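Local atomic coordinates of phospholipase A1 (Salmonella typhi, PDB entry 7EZZ), a protein that probably hydrolyses the acyl ester bonds of phospholipids in the bacterial outer membrane, as a calcium-binding, dimeric beta-barrel enzyme. Residues R122-G127 / T148-E153; N154-V159 / I187-G192; A194-K199 / V213-P218. All coordinates share one frame; numbering follows the deposited sequence.

Contact 1 (R122-G127 / T148-E153); sequences RDVEMG and TRLMAE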
ATOM      1  N   ARG B 122       1.354  25.054 -11.668  1.00 34.87           N
ATOM      2  CA  ARG B 122       2.405  24.080 -12.006  1.00 34.05           C
ATOM      3  C   ARG B 122       1.787  22.780 -12.472  1.00 33.33           C
ATOM      4  O   ARG B 122       2.360  22.158 -13.316  1.00 34.62           O
ATOM      5  CB  ARG B 122       3.203  23.767 -10.745  1.00 36.62           C
ATOM      6  CG  ARG B 122       4.282  24.779 -10.421  1.00 35.05           C
ATOM      7  CD  ARG B 122       5.127  24.927 -11.646  1.00 39.71           C
ATOM      8  NE  ARG B 122       6.142  25.927 -11.461  1.00 43.66           N
ATOM      9  CZ  ARG B 122       7.069  26.196 -12.347  1.00 42.74           C
ATOM     10  NH1 ARG B 122       7.110  25.532 -13.484  1.00 39.18           N
ATOM     11  NH2 ARG B 122       7.956  27.127 -12.088  1.00 46.07           N
ATOM     12  N   ASP B 123       0.678  22.373 -11.880  1.00 33.23           N
ATOM     13  CA  ASP B 123       0.072  21.067 -12.242  1.00 28.85           C
ATOM     14  C   ASP B 123      -1.393  21.232 -12.644  1.00 26.04           C
ATOM     15  O   ASP B 123      -2.137  21.860 -11.889  1.00 24.08           O
ATOM     16  CB  ASP B 123       0.123  20.107 -11.053  1.00 28.04           C
ATOM     17  CG  ASP B 123       1.477  19.484 -10.778  1.00 28.07           C
ATOM     18  OD1 ASP B 123       2.488  20.070 -11.168  1.00 27.91           O
ATOM     19  OD2 ASP B 123       1.499  18.420 -10.166  1.00 27.52           O
ATOM     20  N   VAL B 124      -1.770  20.681 -13.786  1.00 23.39           N
ATOM     21  CA  VAL B 124      -3.193  20.640 -14.228  1.00 23.17           C
ATOM     22  C   VAL B 124      -3.518  19.156 -14.400  1.00 23.33           C
ATOM     23  O   VAL B 124      -2.851  18.512 -15.210  1.00 23.26           O
ATOM     24  CB  VAL B 124      -3.428  21.429 -15.527  1.00 24.00           C
ATOM     25  CG1 VAL B 124      -4.881  21.361 -15.961  1.00 22.52           C
ATOM     26  CG2 VAL B 124      -2.981  22.873 -15.399  1.00 23.21           C
ATOM     27  N   GLU B 125      -4.498  18.630 -13.695  1.00 23.89           N
ATOM     28  CA  GLU B 125      -4.771  17.173 -13.772  1.00 25.24           C
ATOM     29  C   GLU B 125      -6.263  16.925 -13.992  1.00 26.89           C
ATOM     30  O   GLU B 125      -7.066  17.568 -13.320  1.00 27.77           O
ATOM     31  CB  GLU B 125      -4.287  16.544 -12.467  1.00 24.61           C
ATOM     32  CG  GLU B 125      -4.322  15.035 -12.431  1.00 25.65           C
ATOM     33  CD  GLU B 125      -3.781  14.490 -11.126  1.00 24.80           C
ATOM     34  OE1 GLU B 125      -4.401  13.594 -10.558  1.00 26.09           O
ATOM     35  OE2 GLU B 125      -2.751  14.982 -10.681  1.00 24.59           O
ATOM     36  N   MET B 126      -6.605  16.022 -14.895  1.00 28.60           N
ATOM     37  CA  MET B 126      -8.017  15.651 -15.165  1.00 31.34           C
ATOM     38  C   MET B 126      -8.149  14.134 -15.028  1.00 25.91           C
ATOM     39  O   MET B 126      -7.324  13.450 -15.618  1.00 22.89           O
ATOM     40  CB  MET B 126      -8.402  16.032 -16.596  1.00 37.59           C
ATOM     41  CG  MET B 126      -8.534  17.517 -16.820  1.00 46.98           C
ATOM     42  SD  MET B 126      -8.658  17.901 -18.578  1.00 55.66           S
ATOM     43  CE  MET B 126      -6.993  17.521 -19.110  1.00 56.26           C
ATOM     44  N   GLY B 127      -9.128  13.604 -14.320  1.00 24.31           N
ATOM     45  CA  GLY B 127      -9.199  12.145 -14.271  1.00 22.81           C
ATOM     46  C   GLY B 127     -10.427  11.610 -13.595  1.00 26.02           C
ATOM     47  O   GLY B 127     -11.350  12.353 -13.409  1.00 27.54           O
ATOM     48  N   THR B 148     -10.779  17.586 -11.375  1.00 26.84           N
ATOM     49  CA  THR B 148      -9.622  18.318 -11.841  1.00 26.78           C
ATOM     50  C   THR B 148      -8.795  18.695 -10.615  1.00 29.72           C
ATOM     51  O   THR B 148      -9.332  19.158  -9.609  1.00 30.94           O
ATOM     52  CB  THR B 148     -10.088  19.563 -12.597  1.00 26.75           C
ATOM     53  OG1 THR B 148     -10.671  19.111 -13.821  1.00 25.19           O
ATOM     54  CG2 THR B 148      -8.961  20.520 -12.918  1.00 28.50           C
ATOM     55  N   ARG B 149      -7.487  18.457 -10.682  1.00 30.14           N
ATOM     56  CA  ARG B 149      -6.587  18.917  -9.640  1.00 28.18           C
ATOM     57  C   ARG B 149      -5.735  20.025 -10.248  1.00 29.62           C
ATOM     58  O   ARG B 149      -5.178  19.850 -11.336  1.00 35.27           O
ATOM     59  CB  ARG B 149      -5.743  17.755  -9.100  1.00 29.48           C
ATOM     60  CG  ARG B 149      -4.877  18.079  -7.886  1.00 29.03           C
ATOM     61  CD  ARG B 149      -3.970  16.922  -7.489  1.00 27.09           C
ATOM     62  NE  ARG B 149      -2.966  16.648  -8.506  1.00 27.39           N
ATOM     63  CZ  ARG B 149      -1.811  17.303  -8.627  1.00 30.07           C
ATOM     64  NH1 ARG B 149      -1.491  18.253  -7.757  1.00 31.24           N
ATOM     65  NH2 ARG B 149      -0.969  16.993  -9.601  1.00 30.13           N
ATOM     66  N   LEU B 150      -5.680  21.175  -9.558  1.00 26.70           N
ATOM     67  CA  LEU B 150      -4.849  22.299  -9.966  1.00 24.36           C
ATOM     68  C   LEU B 150      -3.901  22.669  -8.828  1.00 23.82           C
ATOM     69  O   LEU B 150      -4.347  22.937  -7.724  1.00 22.93           O
ATOM     70  CB  LEU B 150      -5.743  23.501 -10.256  1.00 24.14           C
ATOM     71  CG  LEU B 150      -6.891  23.282 -11.234  1.00 23.58           C
ATOM     72  CD1 LEU B 150      -7.923  24.394 -11.111  1.00 21.94           C
ATOM     73  CD2 LEU B 150      -6.344  23.171 -12.648  1.00 22.88           C
ATOM     74  N   MET B 151      -2.598  22.714  -9.102  1.00 23.78           N
ATOM     75  CA  MET B 151      -1.629  23.090  -8.084  1.00 25.54           C
ATOM     76  C   MET B 151      -0.835  24.306  -8.563  1.00 26.60           C
ATOM     77  O   MET B 151      -0.299  24.333  -9.683  1.00 26.80           O
ATOM     78  CB  MET B 151      -0.679  21.936  -7.713  1.00 27.81           C
ATOM     79  CG  MET B 151       0.315  22.265  -6.590  1.00 28.30           C
ATOM     80  SD  MET B 151       1.835  23.196  -7.102  1.00 32.24           S
ATOM     81  CE  MET B 151       2.916  21.856  -7.632  1.00 31.83           C
ATOM     82  N   ALA B 152      -0.729  25.285  -7.656  1.00 27.33           N
ATOM     83  CA  ALA B 152       0.034  26.502  -7.870  1.00 30.46           C
ATOM     84  C   ALA B 152       0.974  26.762  -6.684  1.00 30.38           C
ATOM     85  O   ALA B 152       0.694  26.366  -5.562  1.00 29.91           O
ATOM     86  CB  ALA B 152      -0.942  27.631  -8.104  1.00 29.62           C
ATOM     87  N   GLU B 153       2.093  27.443  -6.946  1.00 32.16           N
ATOM     88  CA  GLU B 153       3.092  27.787  -5.947  1.00 37.70           C
ATOM     89  C   GLU B 153       3.425  29.290  -5.999  1.00 40.21           C
ATOM     90  O   GLU B 153       3.144  29.970  -6.981  1.00 42.98           O
ATOM     91  CB  GLU B 153       4.250  26.788  -6.071  1.00 39.03           C
ATOM     92  CG  GLU B 153       5.644  27.382  -6.107  1.00 45.16           C
ATOM     93  CD  GLU B 153       6.219  27.464  -7.510  1.00 47.45           C
ATOM     94  OE1 GLU B 153       6.203  28.566  -8.061  1.00 54.69           O
ATOM     95  OE2 GLU B 153       6.677  26.437  -8.045  1.00 48.05           O
TER

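Contact 2 (N154-V159 / I187-G192); sequences NGNWLV and IGYHLG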
ATOM      1  N   ASN B 154       3.960  29.829  -4.890  1.00 43.07           N
ATOM      2  CA  ASN B 154       4.326  31.234  -4.719  1.00 42.65           C
ATOM      3  C   ASN B 154       5.258  31.339  -3.508  1.00 45.93           C
ATOM      4  O   ASN B 154       4.799  31.318  -2.363  1.00 48.29           O
ATOM      5  CB  ASN B 154       3.095  32.121  -4.509  1.00 42.33           C
ATOM      6  CG  ASN B 154       3.374  33.595  -4.302  1.00 41.83           C
ATOM      7  OD1 ASN B 154       4.462  34.094  -4.589  1.00 39.41           O
ATOM      8  ND2 ASN B 154       2.378  34.304  -3.809  1.00 39.44           N
ATOM      9  N   GLY B 155       6.570  31.453  -3.771  1.00 43.38           N
ATOM     10  CA  GLY B 155       7.574  31.474  -2.716  1.00 42.39           C
ATOM     11  C   GLY B 155       7.496  30.217  -1.846  1.00 42.38           C
ATOM     12  O   GLY B 155       7.677  29.111  -2.349  1.00 40.70           O
ATOM     13  N   ASN B 156       7.153  30.396  -0.560  1.00 39.57           N
ATOM     14  CA  ASN B 156       7.141  29.291   0.386  1.00 33.64           C
ATOM     15  C   ASN B 156       5.779  28.603   0.436  1.00 32.60           C
ATOM     16  O   ASN B 156       5.610  27.654   1.210  1.00 34.48           O
ATOM     17  CB  ASN B 156       7.497  29.746   1.794  1.00 31.88           C
ATOM     18  CG  ASN B 156       8.930  30.197   1.924  1.00 33.04           C
ATOM     19  OD1 ASN B 156       9.835  29.621   1.315  1.00 30.74           O
ATOM     20  ND2 ASN B 156       9.132  31.214   2.745  1.00 32.07           N
ATOM     21  N   TRP B 157       4.845  29.056  -0.418  1.00 29.23           N
ATOM     22  CA  TRP B 157       3.478  28.561  -0.419  1.00 27.15           C
ATOM     23  C   TRP B 157       3.226  27.571  -1.557  1.00 26.98           C
ATOM     24  O   TRP B 157       3.819  27.661  -2.631  1.00 26.21           O
ATOM     25  CB  TRP B 157       2.500  29.734  -0.511  1.00 30.09           C
ATOM     26  CG  TRP B 157       2.503  30.613   0.698  1.00 29.41           C
ATOM     27  CD1 TRP B 157       3.273  31.720   0.915  1.00 29.01           C
ATOM     28  CD2 TRP B 157       1.684  30.443   1.867  1.00 29.16           C
ATOM     29  NE1 TRP B 157       3.011  32.229   2.159  1.00 29.49           N
ATOM     30  CE2 TRP B 157       2.030  31.483   2.759  1.00 28.89           C
ATOM     31  CE3 TRP B 157       0.729  29.496   2.264  1.00 29.76           C
ATOM     32  CZ2 TRP B 157       1.439  31.607   4.017  1.00 27.93           C
ATOM     33  CZ3 TRP B 157       0.128  29.636   3.497  1.00 29.57           C
ATOM     34  CH2 TRP B 157       0.490  30.671   4.363  1.00 30.02           C
ATOM     35  N   LEU B 158       2.346  26.595  -1.283  1.00 25.04           N
ATOM     36  CA  LEU B 158       1.758  25.739  -2.299  1.00 22.60           C
ATOM     37  C   LEU B 158       0.255  25.684  -2.012  1.00 23.23           C
ATOM     38  O   LEU B 158      -0.144  25.602  -0.847  1.00 23.69           O
ATOM     39  CB  LEU B 158       2.435  24.377  -2.177  1.00 21.76           C
ATOM     40  CG  LEU B 158       1.936  23.242  -3.075  1.00 22.21           C
ATOM     41  CD1 LEU B 158       3.097  22.293  -3.431  1.00 22.37           C
ATOM     42  CD2 LEU B 158       0.803  22.473  -2.398  1.00 19.70           C
ATOM     43  N   VAL B 159      -0.559  25.836  -3.057  1.00 21.40           N
ATOM     44  CA  VAL B 159      -2.045  25.761  -2.956  1.00 20.89           C
ATOM     45  C   VAL B 159      -2.547  24.759  -3.986  1.00 20.23           C
ATOM     46  O   VAL B 159      -2.207  24.890  -5.113  1.00 17.81           O
ATOM     47  CB  VAL B 159      -2.741  27.113  -3.159  1.00 20.23           C
ATOM     48  CG1 VAL B 159      -4.195  27.025  -2.770  1.00 18.71           C
ATOM     49  CG2 VAL B 159      -2.063  28.216  -2.396  1.00 20.47           C
ATOM     50  N   ILE B 187      -3.271  23.388   1.369  1.00 31.44           N
ATOM     51  CA  ILE B 187      -2.306  24.469   1.539  1.00 28.79           C
ATOM     52  C   ILE B 187      -1.031  23.941   2.206  1.00 28.00           C
ATOM     53  O   ILE B 187      -1.075  23.302   3.260  1.00 26.33           O
ATOM     54  CB  ILE B 187      -2.907  25.658   2.315  1.00 28.30           C
ATOM     55  CG1 ILE B 187      -4.231  26.147   1.722  1.00 26.12           C
ATOM     56  CG2 ILE B 187      -1.903  26.792   2.394  1.00 30.01           C
ATOM     57  CD1 ILE B 187      -4.572  27.565   2.113  1.00 25.04           C
ATOM     58  N   GLY B 188       0.117  24.195   1.566  1.00 28.35           N
ATOM     59  CA  GLY B 188       1.411  23.808   2.112  1.00 27.47           C
ATOM     60  C   GLY B 188       2.265  25.038   2.377  1.00 26.90           C
ATOM     61  O   GLY B 188       2.202  26.001   1.620  1.00 30.31           O
ATOM     62  N   TYR B 189       3.036  25.012   3.465  1.00 27.88           N
ATOM     63  CA  TYR B 189       3.936  26.107   3.797  1.00 28.36           C
ATOM     64  C   TYR B 189       5.324  25.572   4.169  1.00 29.52           C
ATOM     65  O   TYR B 189       5.450  24.759   5.084  1.00 34.29           O
ATOM     66  CB  TYR B 189       3.344  27.021   4.875  1.00 27.55           C
ATOM     67  CG  TYR B 189       4.187  28.256   5.042  1.00 29.09           C
ATOM     68  CD1 TYR B 189       4.203  29.223   4.060  1.00 30.39           C
ATOM     69  CD2 TYR B 189       5.038  28.426   6.123  1.00 29.28           C
ATOM     70  CE1 TYR B 189       5.019  30.342   4.148  1.00 30.82           C
ATOM     71  CE2 TYR B 189       5.870  29.528   6.222  1.00 29.55           C
ATOM     72  CZ  TYR B 189       5.836  30.508   5.250  1.00 30.84           C
ATOM     73  OH  TYR B 189       6.645  31.602   5.336  1.00 33.47           O
ATOM     74  N   HIS B 190       6.372  26.026   3.472  1.00 29.45           N
ATOM     75  CA  HIS B 190       7.723  25.577   3.775  1.00 31.62           C
ATOM     76  C   HIS B 190       8.429  26.574   4.700  1.00 35.33           C
ATOM     77  O   HIS B 190       8.869  27.639   4.240  1.00 38.07           O
ATOM     78  CB  HIS B 190       8.512  25.399   2.482  1.00 34.25           C
ATOM     79  CG  HIS B 190       9.181  24.070   2.378  1.00 42.24           C
ATOM     80  ND1 HIS B 190      10.154  23.639   3.285  1.00 44.68           N
ATOM     81  CD2 HIS B 190       9.051  23.084   1.460  1.00 42.74           C
ATOM     82  CE1 HIS B 190      10.577  22.433   2.946  1.00 41.28           C
ATOM     83  NE2 HIS B 190       9.910  22.064   1.822  1.00 43.31           N
ATOM     84  N   LEU B 191       8.536  26.222   5.996  1.00 33.58           N
ATOM     85  CA  LEU B 191       9.241  27.039   6.977  1.00 34.99           C
ATOM     86  C   LEU B 191      10.609  26.410   7.274  1.00 35.37           C
ATOM     87  O   LEU B 191      10.737  25.556   8.155  1.00 40.52           O
ATOM     88  CB  LEU B 191       8.353  27.183   8.223  1.00 34.58           C
ATOM     89  CG  LEU B 191       8.966  27.811   9.477  1.00 36.63           C
ATOM     90  CD1 LEU B 191       9.116  29.322   9.354  1.00 35.14           C
ATOM     91  CD2 LEU B 191       8.143  27.443  10.708  1.00 41.57           C
ATOM     92  N   GLY B 192      11.641  26.831   6.528  1.00 31.54           N
ATOM     93  CA  GLY B 192      12.913  26.138   6.587  1.00 30.57           C
ATOM     94  C   GLY B 192      12.754  24.720   6.038  1.00 33.87           C
ATOM     95  O   GLY B 192      12.223  24.544   4.939  1.00 35.31           O
TER

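Contact 3 (A194-K199 / V213-P218); sequences AVLSAK and VGLSYP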
ATOM      1  N   ALA B 194      11.008  22.489   7.751  1.00 22.21           N
ATOM      2  CA  ALA B 194       9.693  22.117   8.236  1.00 22.98           C
ATOM      3  C   ALA B 194       8.608  22.379   7.188  1.00 22.41           C
ATOM      4  O   ALA B 194       8.720  23.295   6.367  1.00 24.94           O
ATOM      5  CB  ALA B 194       9.399  22.848   9.522  1.00 23.04           C
ATOM      6  N   VAL B 195       7.552  21.553   7.232  1.00 19.93           N
ATOM      7  CA  VAL B 195       6.424  21.716   6.334  1.00 20.91           C
ATOM      8  C   VAL B 195       5.144  21.771   7.156  1.00 21.35           C
ATOM      9  O   VAL B 195       4.857  20.826   7.881  1.00 21.46           O
ATOM     10  CB  VAL B 195       6.383  20.621   5.240  1.00 21.10           C
ATOM     11  CG1 VAL B 195       5.130  20.706   4.386  1.00 20.27           C
ATOM     12  CG2 VAL B 195       7.595  20.679   4.327  1.00 19.61           C
ATOM     13  N   LEU B 196       4.402  22.877   7.012  1.00 22.15           N
ATOM     14  CA  LEU B 196       3.051  23.015   7.533  1.00 22.39           C
ATOM     15  C   LEU B 196       2.098  22.653   6.413  1.00 21.14           C
ATOM     16  O   LEU B 196       2.293  23.071   5.281  1.00 21.55           O
ATOM     17  CB  LEU B 196       2.796  24.460   7.961  1.00 23.81           C
ATOM     18  CG  LEU B 196       3.444  24.866   9.283  1.00 26.03           C
ATOM     19  CD1 LEU B 196       4.850  25.401   9.012  1.00 28.58           C
ATOM     20  CD2 LEU B 196       2.611  25.906  10.027  1.00 22.87           C
ATOM     21  N   SER B 197       1.080  21.864   6.732  1.00 21.69           N
ATOM     22  CA  SER B 197       0.118  21.469   5.708  1.00 22.74           C
ATOM     23  C   SER B 197      -1.304  21.521   6.271  1.00 23.72           C
ATOM     24  O   SER B 197      -1.511  21.309   7.471  1.00 24.22           O
ATOM     25  CB  SER B 197       0.449  20.095   5.174  1.00 20.90           C
ATOM     26  OG  SER B 197       0.590  19.152   6.247  1.00 21.33           O
ATOM     27  N   ALA B 198      -2.265  21.801   5.382  1.00 23.70           N
ATOM     28  CA  ALA B 198      -3.684  21.828   5.706  1.00 24.91           C
ATOM     29  C   ALA B 198      -4.457  21.296   4.509  1.00 27.01           C
ATOM     30  O   ALA B 198      -4.203  21.692   3.375  1.00 28.50           O
ATOM     31  CB  ALA B 198      -4.128  23.220   6.068  1.00 23.30           C
ATOM     32  N   LYS B 199      -5.392  20.384   4.786  1.00 30.37           N
ATOM     33  CA  LYS B 199      -6.139  19.652   3.774  1.00 31.74           C
ATOM     34  C   LYS B 199      -7.591  19.611   4.230  1.00 34.17           C
ATOM     35  O   LYS B 199      -7.865  19.272   5.383  1.00 37.54           O
ATOM     36  CB  LYS B 199      -5.554  18.244   3.652  1.00 33.69           C
ATOM     37  CG  LYS B 199      -6.033  17.372   2.494  1.00 34.78           C
ATOM     38  CD  LYS B 199      -5.626  15.899   2.686  1.00 33.57           C
ATOM     39  N   VAL B 213      -4.742  19.253   9.680  1.00 28.52           N
ATOM     40  CA  VAL B 213      -3.548  20.081   9.780  1.00 28.15           C
ATOM     41  C   VAL B 213      -2.342  19.215  10.152  1.00 27.88           C
ATOM     42  O   VAL B 213      -2.449  18.222  10.874  1.00 26.50           O
ATOM     43  CB  VAL B 213      -3.735  21.276  10.745  1.00 28.88           C
ATOM     44  CG1 VAL B 213      -4.714  22.299  10.201  1.00 26.90           C
ATOM     45  CG2 VAL B 213      -4.161  20.840  12.149  1.00 29.03           C
ATOM     46  N   GLY B 214      -1.164  19.597   9.662  1.00 27.58           N
ATOM     47  CA  GLY B 214      -0.023  18.748   9.954  1.00 25.40           C
ATOM     48  C   GLY B 214       1.276  19.534  10.016  1.00 23.67           C
ATOM     49  O   GLY B 214       1.363  20.613   9.461  1.00 22.55           O
ATOM     50  N   LEU B 215       2.281  18.959  10.687  1.00 22.99           N
ATOM     51  CA  LEU B 215       3.631  19.498  10.707  1.00 22.66           C
ATOM     52  C   LEU B 215       4.632  18.353  10.624  1.00 22.62           C
ATOM     53  O   LEU B 215       4.508  17.346  11.319  1.00 25.64           O
ATOM     54  CB  LEU B 215       3.818  20.326  11.982  1.00 23.49           C
ATOM     55  CG  LEU B 215       5.261  20.726  12.313  1.00 24.42           C
ATOM     56  CD1 LEU B 215       5.835  21.699  11.290  1.00 23.75           C
ATOM     57  CD2 LEU B 215       5.349  21.322  13.711  1.00 25.21           C
ATOM     58  N   SER B 216       5.622  18.503   9.742  1.00 21.61           N
ATOM     59  CA  SER B 216       6.637  17.467   9.581  1.00 19.48           C
ATOM     60  C   SER B 216       8.024  18.093   9.561  1.00 19.94           C
ATOM     61  O   SER B 216       8.205  19.243   9.164  1.00 19.57           O
ATOM     62  CB  SER B 216       6.417  16.620   8.359  1.00 19.10           C
ATOM     63  OG  SER B 216       6.797  17.316   7.190  1.00 20.87           O
ATOM     64  N   TYR B 217       9.013  17.312   9.989  1.00 22.00           N
ATOM     65  CA  TYR B 217      10.386  17.770   9.949  1.00 23.34           C
ATOM     66  C   TYR B 217      11.299  16.592   9.655  1.00 24.51           C
ATOM     67  O   TYR B 217      11.092  15.510  10.203  1.00 24.74           O
ATOM     68  CB  TYR B 217      10.752  18.412  11.283  1.00 24.66           C
ATOM     69  CG  TYR B 217      12.019  19.222  11.230  1.00 26.68           C
ATOM     70  CD1 TYR B 217      12.013  20.534  10.769  1.00 26.85           C
ATOM     71  CD2 TYR B 217      13.232  18.660  11.602  1.00 27.02           C
ATOM     72  CE1 TYR B 217      13.190  21.264  10.684  1.00 27.71           C
ATOM     73  CE2 TYR B 217      14.413  19.379  11.529  1.00 27.86           C
ATOM     74  CZ  TYR B 217      14.392  20.692  11.083  1.00 28.87           C
ATOM     75  OH  TYR B 217      15.575  21.380  11.044  1.00 27.30           O
ATOM     76  N   PRO B 218      12.299  16.774   8.754  1.00 28.15           N
ATOM     77  CA  PRO B 218      13.203  15.697   8.325  1.00 29.42           C
ATOM     78  C   PRO B 218      14.057  15.260   9.516  1.00 30.73           C
ATOM     79  O   PRO B 218      14.558  16.070  10.268  1.00 31.43           O
ATOM     80  CB  PRO B 218      14.105  16.379   7.274  1.00 27.39           C
ATOM     81  CG  PRO B 218      14.068  17.853   7.661  1.00 25.76           C
ATOM     82  CD  PRO B 218      12.636  18.061   8.112  1.00 26.82           C
TER

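Contact 1 (R122-G127 / T148-E153)
R149 reaches across from its strand to two acids of the antiparallel neighbour, E125 and D123, and its guanidinium is turned steeply against both. Its CG lies anti to the backbone N, and the chain then bends at CG-CD (chi3 66°), bringing the guanidinium edge alongside the acids. NE and NH2 converge on a single oxygen: R149 NE lies 2.7 Å from E125 OE2, approaching from above the carboxylate plane, while NH2 comes nearly end-on to the C-O bond. The two planes are 66° apart. R149 NH2 also donates to D123 OD2 at 2.9 Å, nearly straight and in the guanidinium plane, meeting the anti lone pair of a carboxylate turned 79° away. Outside partners complete the network: D123 is also held by S5 OG and the backbone N of I7, E125 OE1 by Y23 and Y147, and R149 NH1 by E160.

Beside this network, M151 CE packs on R122 CB at 3.7 Å. R122 and D123 together face M151 in a classic beta bulge, M151 O accepting from R122 N (2.7 Å) and D123 N (3.1 Å). R122 NE to E153 OE2 is a weak salt bridge at 3.5 Å. On the other sheet face the V124 and L150 side chains lie side by side, V124 CG1 4.0 Å from L150 CD2.

The pair forms a hairpin in the barrel wall. Strand 97-116 bonds to the backbone of 122-127, strand 157-167 continues the sheet beyond 148-153, and helix 6-11 packs against the charged face.

Contact 2 (N154-V159 / I187-G192)
Antiparallel strands of the barrel wall meet here beside a type II' turn, N154 to W157, and an aromatic pair, W157 with Y189, marks the outward side. The Y189 edge points at the W157 face in a tilted edge-to-face arrangement: centroids of the W157 six-membered ring and the Y189 ring lie 4.6 Å apart with planes at 53°. Y189 CD1 sits over the indole, 3.4 Å from W157 CE2. Y189 CG is anti to the backbone N (chi1 -171°) while W157 CG stands beside its own (chi1 -67°), and the two rings meet above the strands. At the indole edge, near its plane, I187 CG2 touches W157 CZ3 at 3.7 Å. N156 closes the turn end of the cluster: its CB lies 3.5 Å from Y189 CE1, and its amide plane is almost perpendicular to the tyrosine ring.

The main chain fastens the strands with three bonds. H190 N donates to N156 O at 2.9 Å, and L158 and G188 form a hydrogen-bonded pair, with G188 N 2.8 Å from L158 O. L158 points to the other, buried face, where G188 brings no side chain against it. The H190 side chain leads away from 154-159: its ND1 donates to G192 O at 2.8 Å within its own segment, and its ring meets F257 edge-to-face.

W119 on strand 119-132 adds a further ring beside W157. Chemically, the contact combines a regular backbone grip with aromatic packing by rings that carry a polar N-H or O-H, consistent with the aromatic belt that outer-membrane barrels often carry where the lipid meets the aqueous phase.

Contact 3 (A194-K199 / V213-P218)
V195 and S216 exchange two backbone hydrogen bonds, V195 N to S216 O and S216 N to V195 O, both 3.1 Å, between adjacent strands of one hairpin. S197 and G214 exchange two more, the shorter being G214 N to S197 O at 2.8 Å. Between these pairs, CA-H groups also approach carbonyl oxygens, as with L215 CA and V195 O at 3.4 Å.

Apolar contacts on the outward face come from L196, L215, A198 and V213. L196 CG and L215 CD1 touch loosely at 4.4 Å, and A198 CB lies near V213 CG1. L215 CG is anti to its backbone N (chi1 168°), which carries CD1 back over the partner strand to within 4.1 Å of A194 CB. At the end of the paired stretch A194 CB meets the Y217 ring at its edge, in plane, 3.7 Å from Y217 CD1; P218 CD rests over a face of the same ring.

V195, S197 and S216 share the opposite face. S216 OG lies 3.9 Å from V195 CB, a packing contact. S197 OG stands close to the backbone of G214, 3.6 Å from G214 O.

The chemistry is thus two-sided: leucine and valine on the surface suit a lipid-facing wall, whereas on the inner side S216 OG is hydrogen-bonded to D255, near the C-terminus, and to R224 of strand 224-231.

The three contacts follow one another along the chain and round a single closed, antiparallel barrel of twelve strands. Contacts 1 and 2, with centres about 16 Å apart, join through neighbouring strands 142-154 and 157-167, where A152 O and V159 N are 2.9 Å apart. Contacts 2 and 3 are closer, about 10 Å between centres, and share a seam in which Y189 N lies 2.8 Å from L196 O; H190 NE2 also packs on V195 CG2. Contacts 1 and 3 do not touch, their centres being about 20 Å apart. A bound dodecane lies about 12 Å from the S216 side chain of contact 3.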